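Local coordinates for protein YHR177W (Saccharomyces cerevisiae, PDB 4M8B) that probably binds DNA through its WOPR domain, the fungal transcription-factor fold to which this piece of a longer protein belongs, at residues G11-E16 with F140-Y145. Numbering follows the deposited sequence.
With EDO (1,2-ethanediol), chain D.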
loop_
_atom_site.group_PDB
_atom_site.type_symbol
_atom_site.label_atom_id
_atom_site.label_comp_id
_atom_site.label_asym_id
_atom_site.label_seq_id
_atom_site.Cartn_x
_atom_site.Cartn_y
_atom_site.Cartn_z
ATOM N N GLY C 11 -2.119 5.692 -8.285
ATOM C CA GLY C 11 -1.556 4.705 -9.183
ATOM C C GLY C 11 -1.540 3.295 -8.626
ATOM O O GLY C 11 -2.330 2.954 -7.744
ATOM N N TYR C 12 -0.633 2.478 -9.155
ATOM C CA TYR C 12 -0.490 1.091 -8.730
ATOM C C TYR C 12 0.982 0.717 -8.574
ATOM O O TYR C 12 1.788 0.960 -9.471
ATOM C CB TYR C 12 -1.155 0.153 -9.736
ATOM C CG TYR C 12 -0.908 -1.306 -9.447
ATOM C CD1 TYR C 12 -1.611 -1.959 -8.446
ATOM C CD2 TYR C 12 0.027 -2.031 -10.173
ATOM C CE1 TYR C 12 -1.391 -3.297 -8.173
ATOM C CE2 TYR C 12 0.257 -3.370 -9.907
ATOM C CZ TYR C 12 -0.457 -3.998 -8.906
ATOM O OH TYR C 12 -0.239 -5.329 -8.629
ATOM N N ILE C 13 1.326 0.122 -7.435
ATOM C CA ILE C 13 2.703 -0.278 -7.172
ATOM C C ILE C 13 2.921 -1.737 -7.562
ATOM O O ILE C 13 2.219 -2.624 -7.076
ATOM C CB ILE C 13 3.068 -0.094 -5.687
ATOM C CG1 ILE C 13 2.742 1.331 -5.228
ATOM C CG2 ILE C 13 4.530 -0.436 -5.447
ATOM C CD1 ILE C 13 3.242 2.413 -6.161
ATOM N N ASP C 14 3.891 -1.985 -8.440
ATOM C CA ASP C 14 4.184 -3.348 -8.877
ATOM C C ASP C 14 5.548 -3.837 -8.391
ATOM O O ASP C 14 5.667 -4.952 -7.879
ATOM C CB ASP C 14 4.095 -3.463 -10.400
ATOM C CG ASP C 14 4.200 -4.897 -10.878
ATOM O OD1 ASP C 14 3.166 -5.597 -10.885
ATOM O OD2 ASP C 14 5.315 -5.327 -11.242
ATOM N N ASP C 15 6.571 -3.001 -8.546
ATOM C CA ASP C 15 7.930 -3.374 -8.161
ATOM C C ASP C 15 8.662 -2.253 -7.422
ATOM O O ASP C 15 8.074 -1.220 -7.103
ATOM C CB ASP C 15 8.736 -3.811 -9.387
ATOM C CG ASP C 15 9.021 -2.665 -10.341
ATOM O OD1 ASP C 15 8.197 -1.730 -10.415
ATOM O OD2 ASP C 15 10.068 -2.697 -11.019
ATOM N N GLU C 16 9.948 -2.464 -7.158
ATOM C CA GLU C 16 10.737 -1.518 -6.372
ATOM C C GLU C 16 10.958 -0.187 -7.088
ATOM O O GLU C 16 11.194 0.837 -6.447
ATOM C CB GLU C 16 12.078 -2.138 -5.962
ATOM C CG GLU C 16 11.948 -3.412 -5.137
ATOM C CD GLU C 16 13.284 -3.934 -4.636
ATOM O OE1 GLU C 16 14.228 -3.128 -4.480
ATOM O OE2 GLU C 16 13.390 -5.157 -4.396
ATOM N N PHE C 140 9.321 4.694 6.996
ATOM C CA PHE C 140 8.273 5.140 6.086
ATOM C C PHE C 140 7.337 3.996 5.727
ATOM O O PHE C 140 7.775 2.931 5.293
ATOM C CB PHE C 140 8.882 5.757 4.825
ATOM C CG PHE C 140 9.694 6.991 5.094
ATOM C CD1 PHE C 140 11.055 6.902 5.341
ATOM C CD2 PHE C 140 9.096 8.240 5.116
ATOM C CE1 PHE C 140 11.806 8.038 5.598
ATOM C CE2 PHE C 140 9.842 9.380 5.374
ATOM C CZ PHE C 140 11.198 9.277 5.614
ATOM N N HIS C 141 6.045 4.224 5.924
ATOM C CA HIS C 141 5.038 3.220 5.627
ATOM C C HIS C 141 4.365 3.549 4.309
ATOM O O HIS C 141 4.081 4.712 4.025
ATOM C CB HIS C 141 3.987 3.177 6.734
ATOM C CG HIS C 141 4.537 2.837 8.077
ATOM N ND1 HIS C 141 4.142 1.717 8.787
ATOM C CD2 HIS C 141 5.450 3.463 8.861
ATOM C CE1 HIS C 141 4.784 1.672 9.933
ATOM N NE2 HIS C 141 5.588 2.724 10.004
ATOM N N LEU C 142 4.107 2.528 3.502
ATOM C CA LEU C 142 3.400 2.731 2.249
ATOM C C LEU C 142 2.196 1.803 2.149
ATOM O O LEU C 142 2.321 0.586 2.290
ATOM C CB LEU C 142 4.344 2.548 1.054
ATOM C CG LEU C 142 3.758 2.914 -0.311
ATOM C CD1 LEU C 142 4.841 3.384 -1.268
ATOM C CD2 LEU C 142 3.013 1.725 -0.897
ATOM N N ILE C 143 1.028 2.393 1.917
ATOM C CA ILE C 143 -0.203 1.632 1.748
ATOM C C ILE C 143 -0.792 1.926 0.372
ATOM O O ILE C 143 -0.914 3.086 -0.024
ATOM C CB ILE C 143 -1.243 1.994 2.823
ATOM C CG1 ILE C 143 -0.583 2.094 4.199
ATOM C CG2 ILE C 143 -2.367 0.974 2.847
ATOM C CD1 ILE C 143 -0.120 0.765 4.754
ATOM N N ALA C 144 -1.150 0.876 -0.360
ATOM C CA ALA C 144 -1.736 1.045 -1.684
ATOM C C ALA C 144 -2.994 0.203 -1.835
ATOM O O ALA C 144 -2.984 -0.996 -1.564
ATOM C CB ALA C 144 -0.724 0.696 -2.766
ATOM N N TYR C 145 -4.079 0.840 -2.264
ATOM C CA TYR C 145 -5.332 0.135 -2.484
ATOM C C TYR C 145 -5.583 -0.061 -3.971
ATOM O O TYR C 145 -5.292 0.816 -4.787
ATOM C CB TYR C 145 -6.501 0.893 -1.855
ATOM C CG TYR C 145 -6.411 1.020 -0.356
ATOM C CD1 TYR C 145 -6.972 0.064 0.476
ATOM C CD2 TYR C 145 -5.766 2.097 0.228
ATOM C CE1 TYR C 145 -6.894 0.180 1.849
ATOM C CE2 TYR C 145 -5.684 2.220 1.599
ATOM C CZ TYR C 145 -6.249 1.260 2.404
ATOM O OH TYR C 145 -6.162 1.383 3.772
HETATM C C1 EDO D . 3.570 -0.797 6.177
HETATM O O1 EDO D . 4.789 -0.054 6.300
HETATM C C2 EDO D . 2.893 -0.854 7.538
HETATM O O2 EDO D . 2.197 0.374 7.779
HETATM O O HOH W 1 -2.431 1.034 -5.927
#
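The CB of I13 is directed toward segment 140-145 of strand 137-147, and CG1 makes the approach, 4.3 Å from A144 CB and 4.4 Å from L142 CD2, the outer limit of van der Waals contact. Since L142 and A144 are two apart in a β-strand, both turn the same face toward the loop. The contact is apolar and buried, though modest, with about 122 Å² covered in all and no direct hydrogen bond. Polar linkage is left to one water, which donates to G11 O at 2.6 Å and to Y145 O at 3.1 Å. On the strand's other face, buried H141 has CG anti to the carbonyl carbon (chi1 -60°), and in this rotamer ND1 donates to in-plane O2 of an ethanediol, probably from the crystallisation liquor, over 2.6 Å at 162°. The loose side is at D14, which is exposed; D14 to E16 lie well away from the strand. D15 sits at the N-cap of helix 16-28, its OD1 taking a weak hydrogen bond from D18 N. The contact packs the loop between strand 9-10 and this helix onto the WOPR domain's antiparallel sheet, its nearest atom about 4 Å from the bound nucleic acid: I13 also touches I52 of neighbouring strand 51-56, and helix residue L19 meets both I13 and L142.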